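Local coordinates for nucleoside-diphosphate sugar epimerase (SulA family) (Corynebacterium glutamicum, PDB 3OH8), which probably acts as an NAD-dependent epimerase of nucleoside-diphosphate sugars, at residues G256-H260 and S273-A279; G263-E269 and Q413-A419; T304-S309 and F337-I342. All coordinates share one frame; numbering follows the deposited sequence.

Contact 1. Residues G256-H260 and S273-A279; sequences GFYGH and SGDDFLA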
loop_
_atom_site.group_PDB
_atom_site.type_symbol
_atom_site.label_atom_id
_atom_site.label_comp_id
_atom_site.label_asym_id
_atom_site.label_seq_id
_atom_site.Cartn_x
_atom_site.Cartn_y
_atom_site.Cartn_z
ATOM N N GLY A 256 12.219 5.243 15.871
ATOM C CA GLY A 256 12.461 6.199 16.942
ATOM C C GLY A 256 12.840 5.490 18.226
ATOM O O GLY A 256 13.356 6.101 19.157
ATOM N N PHE A 257 12.567 4.189 18.276
ATOM C CA PHE A 257 13.018 3.342 19.371
ATOM C C PHE A 257 14.530 3.480 19.594
ATOM O O PHE A 257 15.000 3.401 20.729
ATOM C CB PHE A 257 12.684 1.882 19.065
ATOM C CG PHE A 257 13.225 0.906 20.078
ATOM C CD1 PHE A 257 12.479 0.563 21.203
ATOM C CD2 PHE A 257 14.471 0.325 19.908
ATOM C CE1 PHE A 257 12.968 -0.340 22.145
ATOM C CE2 PHE A 257 14.970 -0.573 20.844
ATOM C CZ PHE A 257 14.214 -0.905 21.967
ATOM N N TYR A 258 15.279 3.657 18.508
ATOM C CA TYR A 258 16.734 3.703 18.581
ATOM C C TYR A 258 17.229 5.092 18.961
ATOM O O TYR A 258 18.441 5.322 19.103
ATOM C CB TYR A 258 17.358 3.252 17.247
ATOM C CG TYR A 258 16.915 1.875 16.855
ATOM C CD1 TYR A 258 17.329 0.765 17.580
ATOM C CD2 TYR A 258 16.053 1.681 15.778
ATOM C CE1 TYR A 258 16.911 -0.510 17.237
ATOM C CE2 TYR A 258 15.625 0.404 15.425
ATOM C CZ TYR A 258 16.052 -0.676 16.159
ATOM O OH TYR A 258 15.630 -1.921 15.824
ATOM N N GLY A 259 16.288 6.010 19.131
ATOM C CA GLY A 259 16.631 7.391 19.394
ATOM C C GLY A 259 16.583 8.170 18.098
ATOM O O GLY A 259 16.593 7.588 17.005
ATOM N N HIS A 260 16.538 9.491 18.207
ATOM C CA HIS A 260 16.417 10.327 17.022
ATOM C C HIS A 260 17.728 10.406 16.241
ATOM O O HIS A 260 17.720 10.648 15.037
ATOM C CB HIS A 260 15.870 11.722 17.377
ATOM C CG HIS A 260 16.895 12.668 17.923
ATOM N ND1 HIS A 260 17.519 13.619 17.144
ATOM C CD2 HIS A 260 17.390 12.826 19.173
ATOM C CE1 HIS A 260 18.361 14.315 17.888
ATOM N NE2 HIS A 260 18.301 13.854 19.124
ATOM N N SER A 273 18.018 0.370 22.653
ATOM C CA SER A 273 17.164 1.545 22.553
ATOM C C SER A 273 17.976 2.823 22.674
ATOM O O SER A 273 19.064 2.839 23.268
ATOM C CB SER A 273 16.091 1.520 23.641
ATOM O OG SER A 273 15.162 2.577 23.462
ATOM N N GLY A 274 17.426 3.903 22.135
ATOM C CA GLY A 274 18.074 5.201 22.164
ATOM C C GLY A 274 18.094 5.858 23.538
ATOM O O GLY A 274 17.740 5.242 24.549
ATOM N N ASP A 275 18.501 7.122 23.567
ATOM C CA ASP A 275 18.807 7.783 24.838
ATOM C C ASP A 275 17.987 9.046 25.074
ATOM O O ASP A 275 18.210 9.774 26.050
ATOM C CB ASP A 275 20.306 8.102 24.923
ATOM C CG ASP A 275 20.777 9.051 23.818
ATOM O OD1 ASP A 275 19.944 9.732 23.193
ATOM O OD2 ASP A 275 22.000 9.122 23.583
ATOM N N ASP A 276 17.027 9.286 24.189
ATOM C CA ASP A 276 16.216 10.498 24.238
ATOM C C ASP A 276 14.759 10.200 24.599
ATOM O O ASP A 276 14.405 9.062 24.897
ATOM C CB ASP A 276 16.300 11.236 22.898
ATOM C CG ASP A 276 16.000 10.334 21.720
ATOM O OD1 ASP A 276 15.495 9.210 21.936
ATOM O OD2 ASP A 276 16.274 10.746 20.577
ATOM N N PHE A 277 13.918 11.226 24.586
ATOM C CA PHE A 277 12.527 11.039 24.975
ATOM C C PHE A 277 11.780 10.198 23.944
ATOM O O PHE A 277 10.916 9.398 24.293
ATOM C CB PHE A 277 11.817 12.378 25.166
ATOM C CG PHE A 277 10.415 12.244 25.695
ATOM C CD1 PHE A 277 10.193 11.797 26.993
ATOM C CD2 PHE A 277 9.324 12.554 24.900
ATOM C CE1 PHE A 277 8.907 11.669 27.496
ATOM C CE2 PHE A 277 8.031 12.429 25.395
ATOM C CZ PHE A 277 7.826 11.983 26.699
ATOM N N LEU A 278 12.116 10.391 22.675
ATOM C CA LEU A 278 11.515 9.604 21.611
ATOM C C LEU A 278 11.716 8.118 21.888
ATOM O O LEU A 278 10.768 7.319 21.823
ATOM C CB LEU A 278 12.129 9.984 20.264
ATOM C CG LEU A 278 11.793 9.081 19.077
ATOM C CD1 LEU A 278 10.299 9.088 18.822
ATOM C CD2 LEU A 278 12.563 9.519 17.832
ATOM N N ALA A 279 12.955 7.742 22.189
ATOM C CA ALA A 279 13.273 6.350 22.508
ATOM C C ALA A 279 12.458 5.850 23.700
ATOM O O ALA A 279 12.007 4.700 23.721
ATOM C CB ALA A 279 14.767 6.182 22.784
#
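The carbonyl oxygen of F257 is gripped by two donors of S273-A279: S273 OG at 2.9 Å and the backbone N of G274 at 2.8 Å. Both lie in the carbonyl plane, and the amide bond is nearly straight, 170° at the hydrogen. Serine suits this corner because its short hydroxyl, anti to its own backbone N (chi1 -173°), reaches the same acceptor as the next amide while its CB packs over one face of the F257 ring, a CH-pi contact 3.9 Å from the centroid.

Packing is tight where glycines meet. The CA atoms of G259 and G274 lie 3.8 Å apart, a spacing that leaves no room for a CB on G274, and the backbone angles of G259 would press a CB against the preceding carbonyl. G256, also bare, lets L278 CD2 come within 3.4 Å of its CA, and G256 O meets L278 CG and A279 CA while accepting the amide of G259.

Toward solvent the contact thins to H260, whose backbone N donates to D276 OD2, although that oxygen sits too close to the imidazole and its place is less sure. The other carboxylate oxygen does firmer work: D276 is the N-cap of the helix beginning at F277, and D276 OD1 accepts A279 N at 2.9 Å from above the carboxylate plane. Aspartate suits an N-cap because its short side chain can fold back to a helix amide that lacks a backbone acceptor.

The loop after strand 248-254 thus leans on the start of helix 277-287, whose R283 also bonds S273 OG. Y258, whose CB points away from 273-279, has its hydroxyl bonded by R303 on strand 298-308 and N363 on strand 360-364.

Contact 2. Residues G263-E269 and Q413-A419; sequences GDEILTE and QRTAPAA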
loop_
_atom_site.group_PDB
_atom_site.type_symbol
_atom_site.label_atom_id
_atom_site.label_comp_id
_atom_site.label_asym_id
_atom_site.label_seq_id
_atom_site.Cartn_x
_atom_site.Cartn_y
_atom_site.Cartn_z
ATOM N N GLY A 263 23.953 8.621 14.556
ATOM C CA GLY A 263 25.113 8.825 13.706
ATOM C C GLY A 263 25.231 7.789 12.599
ATOM O O GLY A 263 24.274 7.539 11.860
ATOM N N ASP A 264 26.407 7.178 12.487
ATOM C CA ASP A 264 26.658 6.200 11.439
ATOM C C ASP A 264 26.479 4.761 11.913
ATOM O O ASP A 264 26.748 3.825 11.165
ATOM C CB ASP A 264 28.054 6.389 10.854
ATOM C CG ASP A 264 28.182 7.668 10.042
ATOM O OD1 ASP A 264 27.147 8.241 9.643
ATOM O OD2 ASP A 264 29.330 8.094 9.794
ATOM N N GLU A 265 26.015 4.587 13.147
ATOM C CA GLU A 265 25.806 3.249 13.686
ATOM C C GLU A 265 24.677 2.554 12.935
ATOM O O GLU A 265 23.598 3.121 12.760
ATOM C CB GLU A 265 25.467 3.316 15.172
ATOM C CG GLU A 265 25.220 1.960 15.800
ATOM C CD GLU A 265 24.701 2.075 17.215
ATOM O OE1 GLU A 265 24.672 3.210 17.730
ATOM O OE2 GLU A 265 24.329 1.042 17.813
ATOM N N ILE A 266 24.940 1.339 12.471
ATOM C CA ILE A 266 23.938 0.578 11.745
ATOM C C ILE A 266 22.986 -0.023 12.764
ATOM O O ILE A 266 23.400 -0.782 13.633
ATOM C CB ILE A 266 24.580 -0.543 10.918
ATOM C CG1 ILE A 266 25.366 0.052 9.742
ATOM C CG2 ILE A 266 23.524 -1.508 10.416
ATOM C CD1 ILE A 266 26.110 -0.978 8.918
ATOM N N LEU A 267 21.713 0.336 12.670
ATOM C CA LEU A 267 20.731 -0.094 13.665
ATOM C C LEU A 267 19.989 -1.359 13.240
ATOM O O LEU A 267 19.337 -1.400 12.192
ATOM C CB LEU A 267 19.737 1.040 13.955
ATOM C CG LEU A 267 20.414 2.344 14.400
ATOM C CD1 LEU A 267 19.460 3.535 14.256
ATOM C CD2 LEU A 267 20.931 2.211 15.840
ATOM N N THR A 268 20.087 -2.380 14.080
ATOM C CA THR A 268 19.473 -3.678 13.840
ATOM C C THR A 268 18.517 -3.957 14.988
ATOM O O THR A 268 18.550 -3.269 15.996
ATOM C CB THR A 268 20.561 -4.775 13.813
ATOM O OG1 THR A 268 21.312 -4.666 12.594
ATOM C CG2 THR A 268 19.957 -6.154 13.898
ATOM N N GLU A 269 17.678 -4.978 14.862
ATOM C CA GLU A 269 16.789 -5.312 15.964
ATOM C C GLU A 269 17.582 -5.737 17.203
ATOM O O GLU A 269 17.017 -5.903 18.287
ATOM C CB GLU A 269 15.779 -6.383 15.544
ATOM C CG GLU A 269 14.828 -5.932 14.401
ATOM C CD GLU A 269 15.410 -6.125 13.003
ATOM O OE1 GLU A 269 16.578 -6.557 12.880
ATOM O OE2 GLU A 269 14.695 -5.853 12.014
ATOM N N GLN A 413 19.017 7.991 11.389
ATOM C CA GLN A 413 18.829 6.611 11.802
ATOM C C GLN A 413 19.244 5.713 10.648
ATOM O O GLN A 413 18.559 5.650 9.621
ATOM C CB GLN A 413 17.371 6.374 12.222
ATOM C CG GLN A 413 16.979 7.156 13.481
ATOM C CD GLN A 413 15.586 7.771 13.419
ATOM O OE1 GLN A 413 14.957 8.013 14.453
ATOM N NE2 GLN A 413 15.102 8.032 12.212
ATOM N N ARG A 414 20.391 5.057 10.811
ATOM C CA ARG A 414 20.928 4.196 9.773
ATOM C C ARG A 414 20.422 2.775 9.992
ATOM O O ARG A 414 21.202 1.867 10.294
ATOM C CB ARG A 414 22.455 4.246 9.765
ATOM C CG ARG A 414 23.103 3.591 8.549
ATOM C CD ARG A 414 24.627 3.617 8.659
ATOM N NE ARG A 414 25.261 3.087 7.458
ATOM C CZ ARG A 414 26.576 3.008 7.274
ATOM N NH1 ARG A 414 27.410 3.432 8.218
ATOM N NH2 ARG A 414 27.054 2.503 6.140
ATOM N N THR A 415 19.111 2.593 9.828
ATOM C CA THR A 415 18.464 1.341 10.182
ATOM C C THR A 415 18.659 0.265 9.102
ATOM O O THR A 415 18.663 0.553 7.897
ATOM C CB THR A 415 16.955 1.551 10.446
ATOM O OG1 THR A 415 16.736 2.816 11.092
ATOM C CG2 THR A 415 16.417 0.446 11.339
ATOM N N ALA A 416 18.838 -0.974 9.541
ATOM C CA ALA A 416 18.845 -2.122 8.634
ATOM C C ALA A 416 17.699 -3.073 8.994
ATOM O O ALA A 416 17.420 -3.301 10.178
ATOM C CB ALA A 416 20.200 -2.859 8.683
ATOM N N PRO A 417 17.012 -3.600 7.970
ATOM C CA PRO A 417 15.982 -4.625 8.180
ATOM C C PRO A 417 16.634 -5.996 8.343
ATOM O O PRO A 417 16.418 -6.904 7.540
ATOM C CB PRO A 417 15.150 -4.549 6.899
ATOM C CG PRO A 417 16.155 -4.114 5.835
ATOM C CD PRO A 417 17.187 -3.251 6.546
ATOM N N ALA A 418 17.446 -6.138 9.385
ATOM C CA ALA A 418 18.252 -7.347 9.557
ATOM C C ALA A 418 17.401 -8.603 9.723
ATOM O O ALA A 418 17.691 -9.648 9.133
ATOM C CB ALA A 418 19.207 -7.190 10.750
ATOM N N ALA A 419 16.352 -8.495 10.531
ATOM C CA ALA A 419 15.492 -9.631 10.813
ATOM C C ALA A 419 14.796 -10.125 9.532
ATOM O O ALA A 419 14.670 -11.333 9.300
ATOM C CB ALA A 419 14.479 -9.256 11.875
HETATM O O HOH W 1 22.294 5.500 12.955
#
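L267 and T415 pair at the C-terminal end of a small two-stranded parallel sheet that joins the epimerase-family part of the chain to the DUF1731 part. L267 N donates to R414 O at 2.9 Å and L267 O receives A416 N at 2.7 Å, while the strand axes diverge by 54°, consistent with pairing over only a few residues. Beyond it, a water fills in, donating to G263 O and E265 O and accepting from R414 N.

R414 is the long arm of the contact. Its CB lies 3.4 Å from E265 O, and with CG anti to the backbone N (chi1 -169°) the chain runs out extended, CD approaching both D264 O and I266 CG1. NE and CZ pass across I266 CG1, which covers one face of the guanidinium. At the tip NH1 bonds D264 O at 3.0 Å, on a lone pair of that carbonyl. Arginine suits this place, its CD and guanidinium lying against I266 CG1 and its charged end serving a backbone oxygen near the surface.

E269, bent at chi2 (85°), turns its carboxylate to the start of helix 418-422, where its charge probably suits the helix dipole: OE1 accepts A419 N, while OE2 is held by the amide of N363. Small alanines allow the close fit there, and A418 CB touches T268 CG2 at 3.4 Å, tighter than usual carbon contact.

Contact 3. Residues T304-S309 and F337-I342; sequences TGVALS and FSWIAI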
loop_
_atom_site.group_PDB
_atom_site.type_symbol
_atom_site.label_atom_id
_atom_site.label_comp_id
_atom_site.label_asym_id
_atom_site.label_seq_id
_atom_site.Cartn_x
_atom_site.Cartn_y
_atom_site.Cartn_z
ATOM N N THR A 304 8.683 1.114 12.229
ATOM C CA THR A 304 8.609 1.672 10.889
ATOM C C THR A 304 9.527 2.868 10.670
ATOM O O THR A 304 9.684 3.727 11.548
ATOM C CB THR A 304 7.188 2.152 10.586
ATOM O OG1 THR A 304 6.256 1.137 10.980
ATOM C CG2 THR A 304 7.050 2.429 9.095
ATOM N N GLY A 305 10.115 2.920 9.484
ATOM C CA GLY A 305 10.825 4.100 9.030
ATOM C C GLY A 305 9.797 5.090 8.531
ATOM O O GLY A 305 8.617 4.966 8.843
ATOM N N VAL A 306 10.246 6.067 7.756
ATOM C CA VAL A 306 9.355 7.033 7.156
ATOM C C VAL A 306 8.714 6.403 5.922
ATOM O O VAL A 306 9.394 6.071 4.958
ATOM C CB VAL A 306 10.114 8.303 6.730
ATOM C CG1 VAL A 306 9.194 9.224 5.917
ATOM C CG2 VAL A 306 10.676 9.013 7.954
ATOM N N ALA A 307 7.403 6.229 5.973
ATOM C CA ALA A 307 6.684 5.584 4.891
ATOM C C ALA A 307 6.517 6.540 3.720
ATOM O O ALA A 307 6.080 7.683 3.886
ATOM C CB ALA A 307 5.337 5.088 5.387
ATOM N N LEU A 308 6.888 6.080 2.530
ATOM C CA LEU A 308 6.797 6.927 1.353
ATOM C C LEU A 308 5.561 6.560 0.560
ATOM O O LEU A 308 5.439 5.432 0.066
ATOM C CB LEU A 308 8.038 6.798 0.470
ATOM C CG LEU A 308 9.379 7.060 1.160
ATOM C CD1 LEU A 308 10.480 7.000 0.121
ATOM C CD2 LEU A 308 9.377 8.410 1.886
ATOM N N SER A 309 4.652 7.524 0.444
ATOM C CA SER A 309 3.400 7.338 -0.281
ATOM C C SER A 309 3.105 8.576 -1.104
ATOM O O SER A 309 3.337 9.703 -0.654
ATOM C CB SER A 309 2.248 7.085 0.695
ATOM O OG SER A 309 0.996 7.274 0.057
ATOM N N PHE A 337 18.459 9.006 6.415
ATOM C CA PHE A 337 17.018 9.009 6.243
ATOM C C PHE A 337 16.551 7.555 6.171
ATOM O O PHE A 337 16.866 6.843 5.227
ATOM C CB PHE A 337 16.659 9.766 4.956
ATOM C CG PHE A 337 15.186 9.886 4.704
ATOM C CD1 PHE A 337 14.349 10.439 5.653
ATOM C CD2 PHE A 337 14.640 9.455 3.501
ATOM C CE1 PHE A 337 12.990 10.554 5.417
ATOM C CE2 PHE A 337 13.284 9.567 3.256
ATOM C CZ PHE A 337 12.454 10.117 4.215
ATOM N N SER A 338 15.826 7.125 7.195
ATOM C CA SER A 338 15.351 5.749 7.303
ATOM C C SER A 338 13.927 5.659 6.727
ATOM O O SER A 338 12.955 6.114 7.351
ATOM C CB SER A 338 15.394 5.321 8.772
ATOM O OG SER A 338 14.763 4.078 8.982
ATOM N N TRP A 339 13.819 5.093 5.525
ATOM C CA TRP A 339 12.592 5.175 4.726
ATOM C C TRP A 339 12.114 3.788 4.331
ATOM O O TRP A 339 12.891 2.843 4.315
ATOM C CB TRP A 339 12.855 5.960 3.443
ATOM C CG TRP A 339 13.813 5.249 2.543
ATOM C CD1 TRP A 339 15.176 5.307 2.593
ATOM C CD2 TRP A 339 13.491 4.348 1.471
ATOM N NE1 TRP A 339 15.723 4.497 1.622
ATOM C CE2 TRP A 339 14.709 3.902 0.912
ATOM C CE3 TRP A 339 12.292 3.872 0.928
ATOM C CZ2 TRP A 339 14.766 3.001 -0.162
ATOM C CZ3 TRP A 339 12.345 2.979 -0.145
ATOM C CH2 TRP A 339 13.576 2.558 -0.677
ATOM N N ILE A 340 10.832 3.682 3.995
ATOM C CA ILE A 340 10.305 2.464 3.387
ATOM C C ILE A 340 9.151 2.823 2.435
ATOM O O ILE A 340 8.367 3.729 2.712
ATOM C CB ILE A 340 9.834 1.452 4.468
ATOM C CG1 ILE A 340 9.396 0.136 3.803
ATOM C CG2 ILE A 340 8.725 2.075 5.347
ATOM C CD1 ILE A 340 9.179 -1.026 4.771
ATOM N N ALA A 341 9.076 2.144 1.297
ATOM C CA ALA A 341 7.979 2.380 0.353
ATOM C C ALA A 341 6.716 1.888 1.021
ATOM O O ALA A 341 6.744 0.887 1.744
ATOM C CB ALA A 341 8.232 1.635 -0.954
ATOM N N ILE A 342 5.613 2.607 0.843
ATOM C CA ILE A 342 4.407 2.217 1.562
ATOM C C ILE A 342 4.013 0.757 1.272
ATOM O O ILE A 342 3.562 0.035 2.169
ATOM C CB ILE A 342 3.227 3.176 1.333
ATOM C CG1 ILE A 342 2.047 2.734 2.203
ATOM C CG2 ILE A 342 2.841 3.266 -0.155
ATOM C CD1 ILE A 342 0.945 3.767 2.317
#
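The F337 ring receives L308 CD2 at its edge, near the ring plane, 4.2 Å from CZ, and crosses V306 at about a right angle, with V306 CG2 meeting CE1 at 3.8 Å from an oblique direction. The W339 indole likewise meets L308 obliquely, CD1 standing 3.7 Å from CE3, and has F337 O at its edge, in plane. W339 CG sits between the backbone N and the carbonyl carbon (chi1 65°), which carries the indole toward L308; its NE1 is satisfied by N368 O. One leucine thus fits against two aromatic groups with its two methyls, and branched valine fills the space beside F337.

Behind these side chains runs parallel beta pairing. V306 N donates to S338 O at 2.7 Å, I340 N to V306 O, L308 N to I340 O at 2.8 Å, and I342 N to L308 O at 2.9 Å, so the donor alternates from one strand to the other. G305, with no side chain, lets its CA lie 3.4 Å from S338 O at the start of the run.

Side chains alternate between the two faces of this Rossmann-type sheet. Helix 432-440 covers the face of L308 and W339, through I432 and A435; helix 342-354 covers the other, its L345 and I348 against A307 and I340. At the far end, L158 of helix 158-169 meets S309 and I342.

Contact 3 is the buried one, a parallel pairing inside the large, mostly parallel sheet, where apolar and aromatic side chains line the strands. Contacts 1 and 2 lie nearer the surface, and polar ends, a water and helix starts do more of the work there. Contact 1 folds the epimerase-family region onto itself over a short chain distance, whereas contact 2 ties that region to the later DUF1731 segment. The three are connected through contact 2: Y258 OH of contact 1 probably bonds T268 O of contact 2, and T415 OG1 of contact 2 probably bonds S338 OG of contact 3. Contacts 1 and 3 do not touch, so 263-269 and 413-419 bridge them.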